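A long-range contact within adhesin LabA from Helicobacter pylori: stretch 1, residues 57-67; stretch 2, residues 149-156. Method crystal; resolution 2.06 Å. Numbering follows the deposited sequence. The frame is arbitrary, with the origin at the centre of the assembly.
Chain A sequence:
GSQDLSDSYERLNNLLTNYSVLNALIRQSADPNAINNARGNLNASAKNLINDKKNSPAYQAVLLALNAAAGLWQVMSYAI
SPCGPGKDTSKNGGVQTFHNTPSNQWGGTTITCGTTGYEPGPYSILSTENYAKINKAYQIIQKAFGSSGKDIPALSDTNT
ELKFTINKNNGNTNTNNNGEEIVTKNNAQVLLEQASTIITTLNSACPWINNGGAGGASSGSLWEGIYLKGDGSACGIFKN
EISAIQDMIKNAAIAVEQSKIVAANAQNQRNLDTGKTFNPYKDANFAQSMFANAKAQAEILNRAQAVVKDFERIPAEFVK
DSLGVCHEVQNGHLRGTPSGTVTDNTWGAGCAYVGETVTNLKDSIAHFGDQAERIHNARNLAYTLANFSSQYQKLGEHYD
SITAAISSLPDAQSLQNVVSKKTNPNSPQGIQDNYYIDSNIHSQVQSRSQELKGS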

# COMPACT_ATOMS: atom_id res chain seq x y z
N PRO A 57 1.20 6.47 -6.16
CA PRO A 57 1.76 5.58 -5.13
C PRO A 57 1.20 4.16 -5.20
O PRO A 57 1.90 3.24 -4.81
N ALA A 58 -0.00 3.96 -5.77
CA ALA A 58 -0.61 2.64 -5.93
C ALA A 58 0.24 1.83 -6.95
O ALA A 58 0.83 0.81 -6.61
N TYR A 59 0.38 2.38 -8.18
CA TYR A 59 1.19 1.80 -9.25
C TYR A 59 2.63 1.59 -8.80
O TYR A 59 3.13 0.48 -8.97
N GLN A 60 3.30 2.60 -8.20
CA GLN A 60 4.68 2.42 -7.72
C GLN A 60 4.72 1.37 -6.62
O GLN A 60 5.71 0.66 -6.55
N ALA A 61 3.67 1.24 -5.79
CA ALA A 61 3.71 0.20 -4.73
C ALA A 61 3.79 -1.18 -5.33
O ALA A 61 4.58 -2.01 -4.85
N VAL A 62 2.99 -1.42 -6.39
CA VAL A 62 2.93 -2.68 -7.14
C VAL A 62 4.31 -2.92 -7.68
O VAL A 62 4.91 -3.93 -7.34
N LEU A 63 4.83 -1.96 -8.48
CA LEU A 63 6.17 -2.04 -9.09
C LEU A 63 7.26 -2.48 -8.12
O LEU A 63 8.04 -3.37 -8.45
N LEU A 64 7.31 -1.91 -6.91
CA LEU A 64 8.35 -2.32 -5.96
C LEU A 64 8.15 -3.73 -5.50
O LEU A 64 9.13 -4.44 -5.40
N ALA A 65 6.91 -4.16 -5.23
CA ALA A 65 6.67 -5.55 -4.82
C ALA A 65 7.14 -6.50 -5.92
O ALA A 65 7.82 -7.47 -5.60
N LEU A 66 6.87 -6.18 -7.21
CA LEU A 66 7.27 -7.07 -8.33
C LEU A 66 8.79 -7.14 -8.51
O LEU A 66 9.37 -8.24 -8.47
N ASN A 67 9.45 -5.98 -8.65
CA ASN A 67 10.90 -5.88 -8.76
C ASN A 67 11.56 -6.51 -7.55
O ASN A 67 12.59 -7.16 -7.68
N GLY A 149 10.38 -2.08 -19.87
CA GLY A 149 10.16 -2.17 -18.43
C GLY A 149 9.00 -1.30 -17.98
O GLY A 149 8.82 -1.10 -16.78
N LYS A 150 8.17 -0.81 -18.93
CA LYS A 150 7.02 0.07 -18.62
C LYS A 150 5.65 -0.45 -19.13
O LYS A 150 4.67 0.29 -19.09
N ASP A 151 5.58 -1.70 -19.58
CA ASP A 151 4.38 -2.27 -20.20
C ASP A 151 3.19 -2.54 -19.27
O ASP A 151 2.07 -2.70 -19.78
N ILE A 152 3.40 -2.60 -17.93
CA ILE A 152 2.28 -2.88 -17.01
C ILE A 152 1.25 -1.74 -17.05
O ILE A 152 1.60 -0.60 -16.74
N PRO A 153 -0.02 -2.02 -17.43
CA PRO A 153 -1.02 -0.95 -17.48
C PRO A 153 -1.38 -0.39 -16.11
O PRO A 153 -1.24 -1.10 -15.10
N ALA A 154 -1.91 0.86 -16.10
CA ALA A 154 -2.43 1.59 -14.95
C ALA A 154 -3.54 0.75 -14.30
O ALA A 154 -4.25 0.02 -15.01
N LEU A 155 -3.69 0.85 -12.97
CA LEU A 155 -4.59 0.01 -12.18
C LEU A 155 -6.05 -0.04 -12.67
O LEU A 155 -6.71 -1.07 -12.49
N SER A 156 -6.54 1.03 -13.33
CA SER A 156 -7.91 1.09 -13.88
C SER A 156 -8.08 0.09 -15.03
O SER A 156 -9.19 -0.35 -15.30

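Stretch 2 has no regular secondary structure and lies against a helix, residues 57-67, whose backbone bonds run from residue i+4 to residue i. The two segments bury 354 Å² in total, and nearly all of the side-chain packing comes from Ile 152 and Leu 155 meeting five helix residues.

Gly 149 enters through its carbonyl. Its phi of 75° is a value that favours glycine, and Gly 149 O accepts a hydrogen bond from water 1 at 3.3 Å. Lys 150 (chi1 m) has a CA-to-CB bond directed sideways, and its chain end leads away. Asp 151 (chi1 m) points away.

Ile 152 is the first residue to point in. With chi1 m and chi2 t, its CD1 reaches Leu 66 CD1 at 3.7 Å and Leu 63 CD1 at 4.2 Å. Leu 66 is m, t and directed toward stretch 2, whereas Leu 63 starts sideways with chi1 between wells at -106° and brings only its end nearer. The backbone of Ile 152 is also engaged on both its polar atoms. Tyr 59 OH donates to Ile 152 O at 2.7 Å, the one direct hydrogen bond between the stretches, while Ile 152 N donates to water 1 at 2.8 Å. That water in turn donates a weak bond to Tyr 59 OH at 3.4 Å, so it links the loop to the tyrosine hydroxyl.

Tyr 59 can reach this far because its chi1 of -170° (t) carries the ring along the loop from a CA-to-CB bond that is itself sideways; chi2 is 89°. It has the largest covered area of any residue here, 91 Å². The CA-to-CB bond of Pro 153 points away from the helix, yet Pro 153 O lies at the edge of the tyrosine ring, near its plane, 3.6 Å from Tyr 59 CE1. Ala 154 likewise points its methyl away, leaving its backbone to approach: Ala 154 CA is 4.2 Å from Tyr 59 CD1.

Leu 155 turns toward the helix again, with chi1 m and chi2 t. Its CD1 lies 3.5 Å from Ala 58 CB, and its CD2 lies 4.2 Å from CG2 of Val 62, whose chi1 is t; both helix residues point toward the loop. The small methyl of Ala 58 is thus matched to one branch of the leucine and Val 62 to the other.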

# COMPACT_ATOMS: atom_id res chain seq x y z
CB PRO A 57 1.38 6.27 -3.82
CG PRO A 57 1.04 7.69 -4.19
CD PRO A 57 0.46 7.60 -5.56
CB ALA A 58 -2.05 2.79 -6.42
CB TYR A 59 1.14 2.70 -10.48
CG TYR A 59 1.77 2.06 -11.70
CD1 TYR A 59 1.02 1.26 -12.56
CD2 TYR A 59 3.11 2.29 -12.01
CE1 TYR A 59 1.58 0.72 -13.71
CE2 TYR A 59 3.67 1.78 -13.18
CZ TYR A 59 2.91 0.96 -14.00
OH TYR A 59 3.49 0.44 -15.13
CB GLN A 60 5.31 3.72 -7.21
CG GLN A 60 5.32 4.84 -8.24
CD GLN A 60 6.21 4.49 -9.39
OE1 GLN A 60 7.37 4.13 -9.20
NE2 GLN A 60 5.67 4.53 -10.60
CB ALA A 61 2.53 0.32 -3.78
CB VAL A 62 1.89 -2.62 -8.28
CG1 VAL A 62 1.94 -3.88 -9.15
CG2 VAL A 62 0.49 -2.39 -7.74
CB LEU A 63 6.52 -0.68 -9.71
CG LEU A 63 6.47 -0.62 -11.25
CD1 LEU A 63 5.11 -1.08 -11.79
CD2 LEU A 63 6.81 0.79 -11.75
CB LEU A 64 8.44 -1.37 -4.74
CG LEU A 64 9.68 -1.55 -3.82
CD1 LEU A 64 10.96 -1.45 -4.59
CD2 LEU A 64 9.65 -0.54 -2.65
CB ALA A 65 5.19 -5.79 -4.51
CB LEU A 66 6.56 -6.67 -9.64
CG LEU A 66 5.03 -6.62 -9.61
CD1 LEU A 66 4.48 -6.13 -10.92
CD2 LEU A 66 4.40 -7.96 -9.23
CB ASN A 67 11.33 -4.42 -8.86
CG ASN A 67 11.01 -3.78 -10.19
OD1 ASN A 67 11.14 -4.39 -11.25
ND2 ASN A 67 10.58 -2.53 -10.16
CB LYS A 150 7.28 1.47 -19.21
CG LYS A 150 8.38 2.26 -18.51
CD LYS A 150 9.21 3.01 -19.53
CE LYS A 150 9.94 4.19 -18.93
NZ LYS A 150 10.47 5.10 -19.98
CB ASP A 151 4.73 -3.55 -20.98
CG ASP A 151 5.50 -3.33 -22.29
OD1 ASP A 151 5.74 -2.15 -22.65
OD2 ASP A 151 5.82 -4.33 -22.96
CB ILE A 152 2.71 -3.23 -15.55
CG1 ILE A 152 3.77 -4.35 -15.53
CG2 ILE A 152 1.48 -3.59 -14.68
CD1 ILE A 152 4.46 -4.44 -14.22
CB PRO A 153 -2.26 -1.63 -18.08
CG PRO A 153 -1.77 -2.95 -18.66
CD PRO A 153 -0.60 -3.32 -17.82
CB ALA A 154 -2.99 2.91 -15.40
CB LEU A 155 -4.51 0.38 -10.69
CG LEU A 155 -3.12 0.28 -10.02
CD1 LEU A 155 -3.25 0.32 -8.54
CD2 LEU A 155 -2.40 -1.03 -10.39
CB SER A 156 -8.23 2.50 -14.37
OG SER A 156 -7.36 2.94 -15.41
O HOH W 1 5.66 -1.84 -16.40